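Local coordinates for protein B-N-acetylhexosaminidase (Streptomyces plicatus, PDB 5FCZ) that removes terminal N-acetylhexosamine units from the non-reducing ends of glycosides, probably by letting the substrate's own acetamido group take part in catalysis, at residues L314-D319 with K345-W350; L363-G368 with I391-D396; D252-T257 with A331-V336. All coordinates share one frame; numbering follows the deposited sequence.

All three contacts belong to the family 20 catalytic domain, a TIM barrel, and each reaches the bound TNX. Contacts 1 and 2 lie in the same parallel sheet, their centres about 12 Å apart, and are joined where strand 346-350 pairs with strand 363-366. Contact 3 lies about 10 Å from contact 1 and about 19 Å from contact 2, centre to centre, and packs the loop after strand 246-250 on helix 326-342. That helix connects the two strands of contact 1, so contacts 1 and 3 interleave along the chain, while contact 2 opens after both have closed. Together they tie strand ends and a loop around the ligand's thioacetamido group and sugar ring.

Contact 1: residues L314-D319 with K345-W350; sequences LHIGGD and KTVVGW. With TNX (1,5-anhydro-2-deoxy-2-(ethanethioylamino)-D-arabino-hex-1-enitol), chain B.
Val348 O is approached by two donors from the 314-319 segment: Ile316 N bonds to it at 2.8 Å, nearly in line with the C=O bond, and His315 CA adds a CA-H...O contact with the same Val348 O at 3.2 Å. Parallel pairing continues through Leu314 N to Thr346 O and Val348 N to Leu314 O, and at the end of strand 346-350 Trp350 N is held by Gly317 O. On the face carrying His315 and Val348, Val348 CG1 lies over the imidazole in a CH-pi contact, 3.8 Å from the ring centroid. The His315 ring turns its edge to a face of Trp350, the planes 54° apart. Its rotation is fixed at both nitrogens: ND1 accepts Gly317 N at 3.2 Å within the ring plane, and NE2 bonds to Gln365 OE1. This pattern would suit a neutral ring with its proton on NE2. On the other face of the indole, TNX C8, the thioacetamide methyl, sits over the centre, 3.6 Å from Trp350 CD2, while Trp350 NE1 is anchored by Glu250. With CG between backbone N and carbonyl carbon (chi1 61°), Asp319 runs alongside the indole, pointing the same way, with OD1 3.2 Å from Trp350 CD1; its OD2 accepts TNX N2 at 2.9 Å. Behind the sheet, Ile316 CD1 meets Val347 CG2 beneath helix 326-342, the crossover of this beta-alpha-beta unit. Grip on the ligand's nitrogen and close cover over its methyl would orient an acetamido group, consistent with the substrate-assisted mechanism of family 20 enzymes.

Contact 2: residues L363-G368 with I391-D396; sequences LVQYWG and ILSPAD. With TNX (1,5-anhydro-2-deoxy-2-(ethanethioylamino)-D-arabino-hex-1-enitol), chain B.
Trp367, whose carbonyl O rests 3.5 Å from Ala395 CB, lays one face of its indole against the ligand's thioacetamido group. TNX C8 lies over the centre of that face, and TNX S7 comes 3.5 Å from Trp367 CE3. With CG set between the backbone N and the carbonyl carbon (chi1 59°), the ring rises from the strand end toward the ligand; Gln352 holds its NE1, and Trp350 meets it edge-to-face. With the indole replaced by an alanine, the thioacetamido group would probably lose this flat wall and Gln352 its partner. Two residues back along the chain, Gln365 reaches out with an extended chain, and its NE2 donates to Ser393 OG at 3.0 Å, close to the amide plane. The same amide is tied to Glu444 through NE2, with its OE1 engaged as well, so both its ends are fixed. Ser393 N bonds to Tyr366 O at 2.9 Å, and farther along Ala395 N reaches Gly368 O from above the carbonyl plane. Gly368 N in turn lies over the centre of the Tyr366 ring. Deeper in the sheet, Tyr366 N to Ile391 O (2.7 Å) and Ile391 N to Val364 O keep the strands parallel, and Leu363 CD2 packs on Ile391 CD1. Helix 374-385 makes the crossover between these strands, which lie in the barrel wall with strand 346-350 flanking one and strand 440-447 the other.

Contact 3: residues D252-T257 with A331-V336; sequences DMPGHT and AFMKRV. With TNX (1,5-anhydro-2-deoxy-2-(ethanethioylamino)-D-arabino-hex-1-enitol), chain B.
Phe332 and Met253 meet because of two first torsions: Phe332 holds CG anti to its backbone N (chi1 179°), sending the ring from helix 326-342 to the loop, while Met253 places CG between its N and carbonyl carbon (chi1 62°), at the edge of that ring. Met253 CG lies near the ring plane, 3.8 Å from Phe332 CE2, and SD sits at the same edge in a Met-aromatic contact, 5.1 Å from the ring centroid. Pro254, following a cis peptide bond, covers one face: its CB stands 3.6 Å from the Phe332 centroid in a CH-pi contact, almost on the ring normal. Val336 CG1 backs the opposite face. Met333 bends so that its CE rests 3.3 Å from Met253 O and also touches Pro254 CD. Within the loop, Thr257 OG1 donates to Pro254 O at 2.9 Å, bracing the turn. The far end of the loop reaches the ligand, His256 CE1 coming 3.1 Å from TNX O3, with Asp197 and Glu320 bonded to the His256 ring nitrogens. Cohesion between loop and helix is thus apolar, resting on Pro254 and the Met253 thioether fitted round one phenyl ring and the Met333 methyl against the loop backbone, while His256 turns to the ligand.

Contact 1: residues L314-D319 with K345-W350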
loop_
_atom_site.group_PDB
_atom_site.type_symbol
_atom_site.label_atom_id
_atom_site.label_comp_id
_atom_site.label_asym_id
_atom_site.label_seq_id
_atom_site.Cartn_x
_atom_site.Cartn_y
_atom_site.Cartn_z
ATOM N N LEU A 314 -1.986 -6.550 -13.131
ATOM C CA LEU A 314 -3.439 -6.570 -12.920
ATOM C C LEU A 314 -3.776 -7.727 -11.986
ATOM O O LEU A 314 -3.330 -8.856 -12.197
ATOM C CB LEU A 314 -4.262 -6.743 -14.212
ATOM C CG LEU A 314 -4.166 -5.720 -15.318
ATOM C CD1 LEU A 314 -5.174 -6.027 -16.456
ATOM C CD2 LEU A 314 -4.403 -4.346 -14.767
ATOM N N HIS A 315 -4.570 -7.431 -10.968
ATOM C CA HIS A 315 -5.000 -8.384 -9.960
ATOM C C HIS A 315 -6.372 -8.890 -10.380
ATOM O O HIS A 315 -7.284 -8.090 -10.594
ATOM C CB HIS A 315 -5.059 -7.653 -8.628
ATOM C CG HIS A 315 -4.883 -8.512 -7.414
ATOM N ND1 HIS A 315 -5.688 -9.596 -7.138
ATOM C CD2 HIS A 315 -4.035 -8.393 -6.361
ATOM C CE1 HIS A 315 -5.314 -10.133 -5.990
ATOM N NE2 HIS A 315 -4.312 -9.424 -5.500
ATOM N N ILE A 316 -6.522 -10.208 -10.530
ATOM C CA ILE A 316 -7.811 -10.784 -10.903
ATOM C C ILE A 316 -8.499 -11.456 -9.721
ATOM O O ILE A 316 -9.470 -12.193 -9.908
ATOM C CB ILE A 316 -7.673 -11.784 -12.069
ATOM C CG1 ILE A 316 -6.760 -12.960 -11.708
ATOM C CG2 ILE A 316 -7.128 -11.116 -13.272
ATOM C CD1 ILE A 316 -6.673 -13.983 -12.773
ATOM N N GLY A 317 -7.999 -11.252 -8.517
ATOM C CA GLY A 317 -8.592 -11.850 -7.348
ATOM C C GLY A 317 -8.530 -13.364 -7.301
ATOM O O GLY A 317 -7.441 -13.951 -7.251
ATOM N N GLY A 318 -9.706 -13.985 -7.312
ATOM C CA GLY A 318 -9.862 -15.420 -7.231
ATOM C C GLY A 318 -10.198 -15.966 -5.852
ATOM O O GLY A 318 -10.280 -17.186 -5.693
ATOM N N ASP A 319 -10.390 -15.106 -4.860
ATOM C CA ASP A 319 -10.683 -15.537 -3.506
ATOM C C ASP A 319 -12.152 -15.892 -3.336
ATOM O O ASP A 319 -13.036 -15.275 -3.939
ATOM C CB ASP A 319 -10.359 -14.426 -2.509
ATOM C CG ASP A 319 -11.180 -13.187 -2.767
ATOM O OD1 ASP A 319 -11.087 -12.708 -3.941
ATOM O OD2 ASP A 319 -11.923 -12.744 -1.833
ATOM N N LYS A 345 0.174 -7.283 -19.294
ATOM C CA LYS A 345 0.384 -7.168 -17.857
ATOM C C LYS A 345 0.727 -8.513 -17.228
ATOM O O LYS A 345 0.568 -9.577 -17.836
ATOM C CB LYS A 345 -0.856 -6.558 -17.196
ATOM C CG LYS A 345 -1.291 -5.241 -17.873
ATOM C CD LYS A 345 -0.204 -4.216 -17.737
ATOM C CE LYS A 345 -0.548 -2.936 -18.405
ATOM N NZ LYS A 345 0.491 -1.959 -18.148
ATOM N N THR A 346 1.244 -8.428 -16.003
ATOM C CA THR A 346 1.533 -9.582 -15.165
ATOM C C THR A 346 0.336 -9.886 -14.256
ATOM O O THR A 346 -0.208 -8.987 -13.619
ATOM C CB THR A 346 2.801 -9.304 -14.359
ATOM O OG1 THR A 346 3.898 -9.199 -15.261
ATOM C CG2 THR A 346 3.103 -10.400 -13.326
ATOM N N VAL A 347 -0.086 -11.156 -14.194
ATOM C CA VAL A 347 -1.271 -11.479 -13.408
ATOM C C VAL A 347 -0.894 -11.641 -11.939
ATOM O O VAL A 347 0.184 -12.145 -11.589
ATOM C CB VAL A 347 -2.008 -12.723 -13.965
ATOM C CG1 VAL A 347 -1.131 -13.878 -14.060
ATOM C CG2 VAL A 347 -3.206 -13.101 -13.082
ATOM N N VAL A 348 -1.769 -11.120 -11.079
ATOM C CA VAL A 348 -1.739 -11.336 -9.643
ATOM C C VAL A 348 -3.095 -11.920 -9.262
ATOM O O VAL A 348 -4.129 -11.497 -9.791
ATOM C CB VAL A 348 -1.461 -10.027 -8.863
ATOM C CG1 VAL A 348 -1.279 -10.300 -7.353
ATOM C CG2 VAL A 348 -0.245 -9.312 -9.417
ATOM N N GLY A 349 -3.079 -12.904 -8.362
ATOM C CA GLY A 349 -4.293 -13.444 -7.798
ATOM C C GLY A 349 -4.080 -13.740 -6.330
ATOM O O GLY A 349 -2.956 -13.904 -5.870
ATOM N N TRP A 350 -5.180 -13.801 -5.598
ATOM C CA TRP A 350 -5.118 -14.347 -4.253
ATOM C C TRP A 350 -4.646 -15.802 -4.348
ATOM O O TRP A 350 -4.687 -16.407 -5.414
ATOM C CB TRP A 350 -6.486 -14.213 -3.573
ATOM C CG TRP A 350 -6.966 -12.777 -3.429
ATOM C CD1 TRP A 350 -7.966 -12.148 -4.147
ATOM C CD2 TRP A 350 -6.476 -11.799 -2.500
ATOM N NE1 TRP A 350 -8.116 -10.845 -3.715
ATOM C CE2 TRP A 350 -7.211 -10.603 -2.714
ATOM C CE3 TRP A 350 -5.491 -11.816 -1.511
ATOM C CZ2 TRP A 350 -6.983 -9.442 -1.966
ATOM C CZ3 TRP A 350 -5.262 -10.664 -0.774
ATOM C CH2 TRP A 350 -5.999 -9.493 -1.006
HETATM C C1 TNX B . -12.134 -12.110 3.230
HETATM S S7 TNX B . -9.495 -11.508 2.540
HETATM C C2 TNX B . -12.106 -11.589 2.022
HETATM C C3 TNX B . -12.668 -10.181 1.786
HETATM C C4 TNX B . -13.049 -9.628 3.181
HETATM C C5 TNX B . -11.940 -9.965 4.203
HETATM C C6 TNX B . -12.389 -9.536 5.591
HETATM C C7 TNX B . -10.055 -12.050 1.066
HETATM C C8 TNX B . -9.117 -12.252 -0.106
HETATM N N2 TNX B . -11.367 -12.232 0.973
HETATM O O3 TNX B . -13.734 -10.229 0.885
HETATM O O4 TNX B . -13.213 -8.250 3.072
HETATM O O5 TNX B . -11.650 -11.374 4.272
HETATM O O6 TNX B . -11.262 -9.353 6.405
#

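Contact 2: residues L363-G368 with I391-D396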
loop_
_atom_site.group_PDB
_atom_site.type_symbol
_atom_site.label_atom_id
_atom_site.label_comp_id
_atom_site.label_asym_id
_atom_site.label_seq_id
_atom_site.Cartn_x
_atom_site.Cartn_y
_atom_site.Cartn_z
ATOM N N LEU A 363 2.040 -13.851 -9.897
ATOM C CA LEU A 363 2.250 -13.767 -8.458
ATOM C C LEU A 363 0.974 -14.166 -7.750
ATOM O O LEU A 363 -0.120 -14.016 -8.299
ATOM C CB LEU A 363 2.599 -12.355 -8.007
ATOM C CG LEU A 363 3.969 -11.797 -8.394
ATOM C CD1 LEU A 363 3.927 -11.287 -9.770
ATOM C CD2 LEU A 363 4.356 -10.679 -7.438
ATOM N N VAL A 364 1.101 -14.645 -6.510
ATOM C CA VAL A 364 -0.094 -14.909 -5.722
ATOM C C VAL A 364 0.075 -14.283 -4.357
ATOM O O VAL A 364 1.178 -14.212 -3.802
ATOM C CB VAL A 364 -0.433 -16.412 -5.576
ATOM C CG1 VAL A 364 -0.779 -16.984 -6.915
ATOM C CG2 VAL A 364 0.710 -17.185 -4.916
ATOM N N GLN A 365 -1.044 -13.858 -3.809
ATOM C CA GLN A 365 -1.091 -13.133 -2.560
ATOM C C GLN A 365 -1.664 -14.078 -1.527
ATOM O O GLN A 365 -2.827 -14.473 -1.619
ATOM C CB GLN A 365 -1.941 -11.883 -2.716
ATOM C CG GLN A 365 -1.966 -11.108 -1.470
ATOM C CD GLN A 365 -2.443 -9.708 -1.684
ATOM O OE1 GLN A 365 -2.796 -9.315 -2.817
ATOM N NE2 GLN A 365 -2.469 -8.933 -0.594
ATOM N N TYR A 366 -0.849 -14.449 -0.552
ATOM C CA TYR A 366 -1.249 -15.400 0.461
ATOM C C TYR A 366 -1.934 -14.669 1.603
ATOM O O TYR A 366 -1.333 -13.790 2.219
ATOM C CB TYR A 366 -0.036 -16.156 0.972
ATOM C CG TYR A 366 -0.351 -17.084 2.128
ATOM C CD1 TYR A 366 -0.861 -18.359 1.907
ATOM C CD2 TYR A 366 -0.152 -16.673 3.444
ATOM C CE1 TYR A 366 -1.140 -19.205 2.975
ATOM C CE2 TYR A 366 -0.433 -17.502 4.506
ATOM C CZ TYR A 366 -0.911 -18.771 4.270
ATOM O OH TYR A 366 -1.188 -19.601 5.334
ATOM N N TRP A 367 -3.180 -15.049 1.898
ATOM C CA TRP A 367 -3.948 -14.409 2.955
ATOM C C TRP A 367 -4.394 -15.407 4.010
ATOM O O TRP A 367 -5.336 -15.137 4.760
ATOM C CB TRP A 367 -5.151 -13.658 2.380
ATOM C CG TRP A 367 -6.134 -14.459 1.599
ATOM C CD1 TRP A 367 -5.969 -14.931 0.357
ATOM C CD2 TRP A 367 -7.459 -14.853 2.013
ATOM N NE1 TRP A 367 -7.102 -15.614 -0.049
ATOM C CE2 TRP A 367 -8.023 -15.583 0.962
ATOM C CE3 TRP A 367 -8.201 -14.673 3.177
ATOM C CZ2 TRP A 367 -9.292 -16.123 1.030
ATOM C CZ3 TRP A 367 -9.459 -15.214 3.246
ATOM C CH2 TRP A 367 -9.997 -15.926 2.174
ATOM N N GLY A 368 -3.715 -16.542 4.096
ATOM C CA GLY A 368 -3.952 -17.486 5.162
ATOM C C GLY A 368 -3.441 -16.970 6.497
ATOM O O GLY A 368 -2.937 -15.856 6.627
ATOM N N ILE A 391 3.330 -12.926 -2.639
ATOM C CA ILE A 391 3.063 -11.760 -1.812
ATOM C C ILE A 391 2.434 -12.246 -0.524
ATOM O O ILE A 391 1.376 -12.877 -0.552
ATOM C CB ILE A 391 2.129 -10.769 -2.514
ATOM C CG1 ILE A 391 2.709 -10.354 -3.858
ATOM C CG2 ILE A 391 1.915 -9.557 -1.630
ATOM C CD1 ILE A 391 1.674 -9.681 -4.755
ATOM N N LEU A 392 3.036 -11.894 0.602
ATOM C CA LEU A 392 2.562 -12.332 1.902
ATOM C C LEU A 392 1.703 -11.252 2.557
ATOM O O LEU A 392 2.161 -10.125 2.798
ATOM C CB LEU A 392 3.738 -12.686 2.809
ATOM C CG LEU A 392 4.639 -13.829 2.355
ATOM C CD1 LEU A 392 5.646 -14.148 3.461
ATOM C CD2 LEU A 392 3.795 -15.066 1.997
ATOM N N SER A 393 0.469 -11.606 2.894
ATOM C CA SER A 393 -0.404 -10.714 3.653
ATOM C C SER A 393 -1.282 -11.540 4.577
ATOM O O SER A 393 -2.511 -11.522 4.471
ATOM C CB SER A 393 -1.219 -9.816 2.714
ATOM O OG SER A 393 -2.074 -10.536 1.871
ATOM N N PRO A 394 -0.677 -12.254 5.529
ATOM C CA PRO A 394 -1.478 -13.122 6.404
ATOM C C PRO A 394 -2.541 -12.342 7.164
ATOM O O PRO A 394 -2.304 -11.233 7.655
ATOM C CB PRO A 394 -0.448 -13.747 7.364
ATOM C CG PRO A 394 0.917 -13.436 6.818
ATOM C CD PRO A 394 0.751 -12.228 5.912
ATOM N N ALA A 395 -3.727 -12.956 7.271
ATOM C CA ALA A 395 -4.896 -12.258 7.793
ATOM C C ALA A 395 -4.805 -12.053 9.288
ATOM O O ALA A 395 -5.483 -11.168 9.832
ATOM C CB ALA A 395 -6.177 -13.025 7.432
ATOM N N ASP A 396 -3.971 -12.839 9.961
ATOM C CA ASP A 396 -3.686 -12.617 11.368
ATOM C C ASP A 396 -2.354 -11.908 11.562
ATOM O O ASP A 396 -1.772 -11.966 12.650
ATOM C CB ASP A 396 -3.735 -13.953 12.119
ATOM C CG ASP A 396 -2.749 -14.971 11.573
ATOM O OD1 ASP A 396 -2.062 -14.666 10.570
ATOM O OD2 ASP A 396 -2.651 -16.078 12.143
HETATM C C1 TNX B . -12.134 -12.110 3.230
HETATM S S7 TNX B . -9.495 -11.508 2.540
HETATM C C2 TNX B . -12.106 -11.589 2.022
HETATM C C3 TNX B . -12.668 -10.181 1.786
HETATM C C4 TNX B . -13.049 -9.628 3.181
HETATM C C5 TNX B . -11.940 -9.965 4.203
HETATM C C6 TNX B . -12.389 -9.536 5.591
HETATM C C7 TNX B . -10.055 -12.050 1.066
HETATM C C8 TNX B . -9.117 -12.252 -0.106
HETATM N N2 TNX B . -11.367 -12.232 0.973
HETATM O O3 TNX B . -13.734 -10.229 0.885
HETATM O O4 TNX B . -13.213 -8.250 3.072
HETATM O O5 TNX B . -11.650 -11.374 4.272
HETATM O O6 TNX B . -11.262 -9.353 6.405
#

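Contact 3: residues D252-T257 with A331-V336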
loop_
_atom_site.group_PDB
_atom_site.type_symbol
_atom_site.label_atom_id
_atom_site.label_comp_id
_atom_site.label_asym_id
_atom_site.label_seq_id
_atom_site.Cartn_x
_atom_site.Cartn_y
_atom_site.Cartn_z
ATOM N N ASP A 252 -11.987 -8.533 -8.957
ATOM C CA ASP A 252 -12.070 -9.861 -8.372
ATOM C C ASP A 252 -12.945 -10.760 -9.229
ATOM O O ASP A 252 -14.063 -10.395 -9.594
ATOM C CB ASP A 252 -12.623 -9.776 -6.964
ATOM C CG ASP A 252 -12.208 -10.954 -6.118
ATOM O OD1 ASP A 252 -11.892 -12.029 -6.695
ATOM O OD2 ASP A 252 -12.212 -10.778 -4.879
ATOM N N MET A 253 -12.419 -11.920 -9.577
ATOM C CA MET A 253 -13.178 -12.913 -10.328
ATOM C C MET A 253 -12.680 -14.362 -10.068
ATOM O O MET A 253 -11.504 -14.556 -9.798
ATOM C CB MET A 253 -13.084 -12.597 -11.803
ATOM C CG MET A 253 -11.697 -12.647 -12.341
ATOM S SD MET A 253 -11.585 -12.116 -14.058
ATOM C CE MET A 253 -11.886 -10.346 -13.904
ATOM N N PRO A 254 -13.555 -15.384 -10.208
ATOM C CA PRO A 254 -14.939 -15.336 -10.683
ATOM C C PRO A 254 -15.912 -15.131 -9.545
ATOM O O PRO A 254 -17.109 -15.037 -9.799
ATOM C CB PRO A 254 -15.124 -16.699 -11.317
ATOM C CG PRO A 254 -14.346 -17.615 -10.411
ATOM C CD PRO A 254 -13.117 -16.784 -10.012
ATOM N N GLY A 255 -15.415 -15.097 -8.305
ATOM C CA GLY A 255 -16.235 -14.788 -7.153
ATOM C C GLY A 255 -16.140 -13.315 -6.780
ATOM O O GLY A 255 -15.430 -12.538 -7.411
ATOM N N HIS A 256 -16.876 -12.939 -5.729
ATOM C CA HIS A 256 -16.994 -11.536 -5.328
ATOM C C HIS A 256 -17.440 -10.663 -6.518
ATOM O O HIS A 256 -16.938 -9.562 -6.758
ATOM C CB HIS A 256 -15.662 -11.046 -4.712
ATOM C CG HIS A 256 -15.428 -11.564 -3.334
ATOM N ND1 HIS A 256 -15.985 -10.983 -2.217
ATOM C CD2 HIS A 256 -14.738 -12.644 -2.895
ATOM C CE1 HIS A 256 -15.629 -11.675 -1.149
ATOM N NE2 HIS A 256 -14.875 -12.688 -1.534
ATOM N N THR A 257 -18.402 -11.163 -7.283
ATOM C CA THR A 257 -18.765 -10.574 -8.565
ATOM C C THR A 257 -20.214 -10.102 -8.607
ATOM O O THR A 257 -20.702 -9.785 -9.690
ATOM C CB THR A 257 -18.532 -11.582 -9.692
ATOM O OG1 THR A 257 -18.968 -12.876 -9.258
ATOM C CG2 THR A 257 -17.070 -11.629 -10.073
ATOM N N ALA A 331 -11.067 -24.358 -14.552
ATOM C CA ALA A 331 -11.431 -24.032 -15.934
ATOM C C ALA A 331 -11.418 -22.526 -16.164
ATOM O O ALA A 331 -10.721 -22.021 -17.045
ATOM C CB ALA A 331 -12.819 -24.599 -16.266
ATOM N N PHE A 332 -12.210 -21.797 -15.373
ATOM C CA PHE A 332 -12.293 -20.353 -15.522
ATOM C C PHE A 332 -10.903 -19.713 -15.519
ATOM O O PHE A 332 -10.612 -18.841 -16.338
ATOM C CB PHE A 332 -13.172 -19.779 -14.407
ATOM C CG PHE A 332 -13.293 -18.280 -14.452
ATOM C CD1 PHE A 332 -14.236 -17.674 -15.249
ATOM C CD2 PHE A 332 -12.446 -17.474 -13.714
ATOM C CE1 PHE A 332 -14.324 -16.305 -15.303
ATOM C CE2 PHE A 332 -12.551 -16.098 -13.770
ATOM C CZ PHE A 332 -13.478 -15.523 -14.559
ATOM N N MET A 333 -10.020 -20.155 -14.626
ATOM C CA MET A 333 -8.730 -19.493 -14.469
ATOM C C MET A 333 -7.782 -19.858 -15.582
ATOM O O MET A 333 -6.914 -19.053 -15.943
ATOM C CB MET A 333 -8.086 -19.849 -13.129
ATOM C CG MET A 333 -8.693 -19.121 -11.933
ATOM S SD MET A 333 -8.652 -17.322 -12.133
ATOM C CE MET A 333 -9.172 -16.723 -10.543
ATOM N N LYS A 334 -7.911 -21.082 -16.095
ATOM C CA LYS A 334 -7.189 -21.469 -17.293
ATOM C C LYS A 334 -7.498 -20.500 -18.432
ATOM O O LYS A 334 -6.580 -20.006 -19.102
ATOM C CB LYS A 334 -7.561 -22.914 -17.626
ATOM C CG LYS A 334 -6.916 -23.515 -18.881
ATOM C CD LYS A 334 -5.403 -23.539 -18.847
ATOM C CE LYS A 334 -4.828 -24.649 -17.962
ATOM N NZ LYS A 334 -3.310 -24.578 -17.880
ATOM N N ARG A 335 -8.782 -20.141 -18.604
ATOM C CA ARG A 335 -9.166 -19.261 -19.704
ATOM C C ARG A 335 -8.796 -17.800 -19.450
ATOM O O ARG A 335 -8.305 -17.148 -20.364
ATOM C CB ARG A 335 -10.664 -19.407 -19.999
ATOM C CG ARG A 335 -11.058 -20.872 -20.120
ATOM C CD ARG A 335 -12.317 -21.143 -20.938
ATOM N NE ARG A 335 -13.395 -21.751 -20.128
ATOM C CZ ARG A 335 -13.785 -23.023 -20.181
ATOM N NH1 ARG A 335 -13.191 -23.879 -21.002
ATOM N NH2 ARG A 335 -14.788 -23.441 -19.411
ATOM N N VAL A 336 -8.989 -17.255 -18.240
ATOM C CA VAL A 336 -8.870 -15.797 -18.118
ATOM C C VAL A 336 -7.439 -15.330 -17.880
ATOM O O VAL A 336 -7.095 -14.216 -18.269
ATOM C CB VAL A 336 -9.794 -15.196 -17.038
ATOM C CG1 VAL A 336 -11.212 -15.641 -17.262
ATOM C CG2 VAL A 336 -9.332 -15.552 -15.678
HETATM C C1 TNX B . -12.134 -12.110 3.230
HETATM S S7 TNX B . -9.495 -11.508 2.540
HETATM C C2 TNX B . -12.106 -11.589 2.022
HETATM C C3 TNX B . -12.668 -10.181 1.786
HETATM C C4 TNX B . -13.049 -9.628 3.181
HETATM C C5 TNX B . -11.940 -9.965 4.203
HETATM C C6 TNX B . -12.389 -9.536 5.591
HETATM C C7 TNX B . -10.055 -12.050 1.066
HETATM C C8 TNX B . -9.117 -12.252 -0.106
HETATM N N2 TNX B . -11.367 -12.232 0.973
HETATM O O3 TNX B . -13.734 -10.229 0.885
HETATM O O4 TNX B . -13.213 -8.250 3.072
HETATM O O5 TNX B . -11.650 -11.374 4.272
HETATM O O6 TNX B . -11.262 -9.353 6.405
#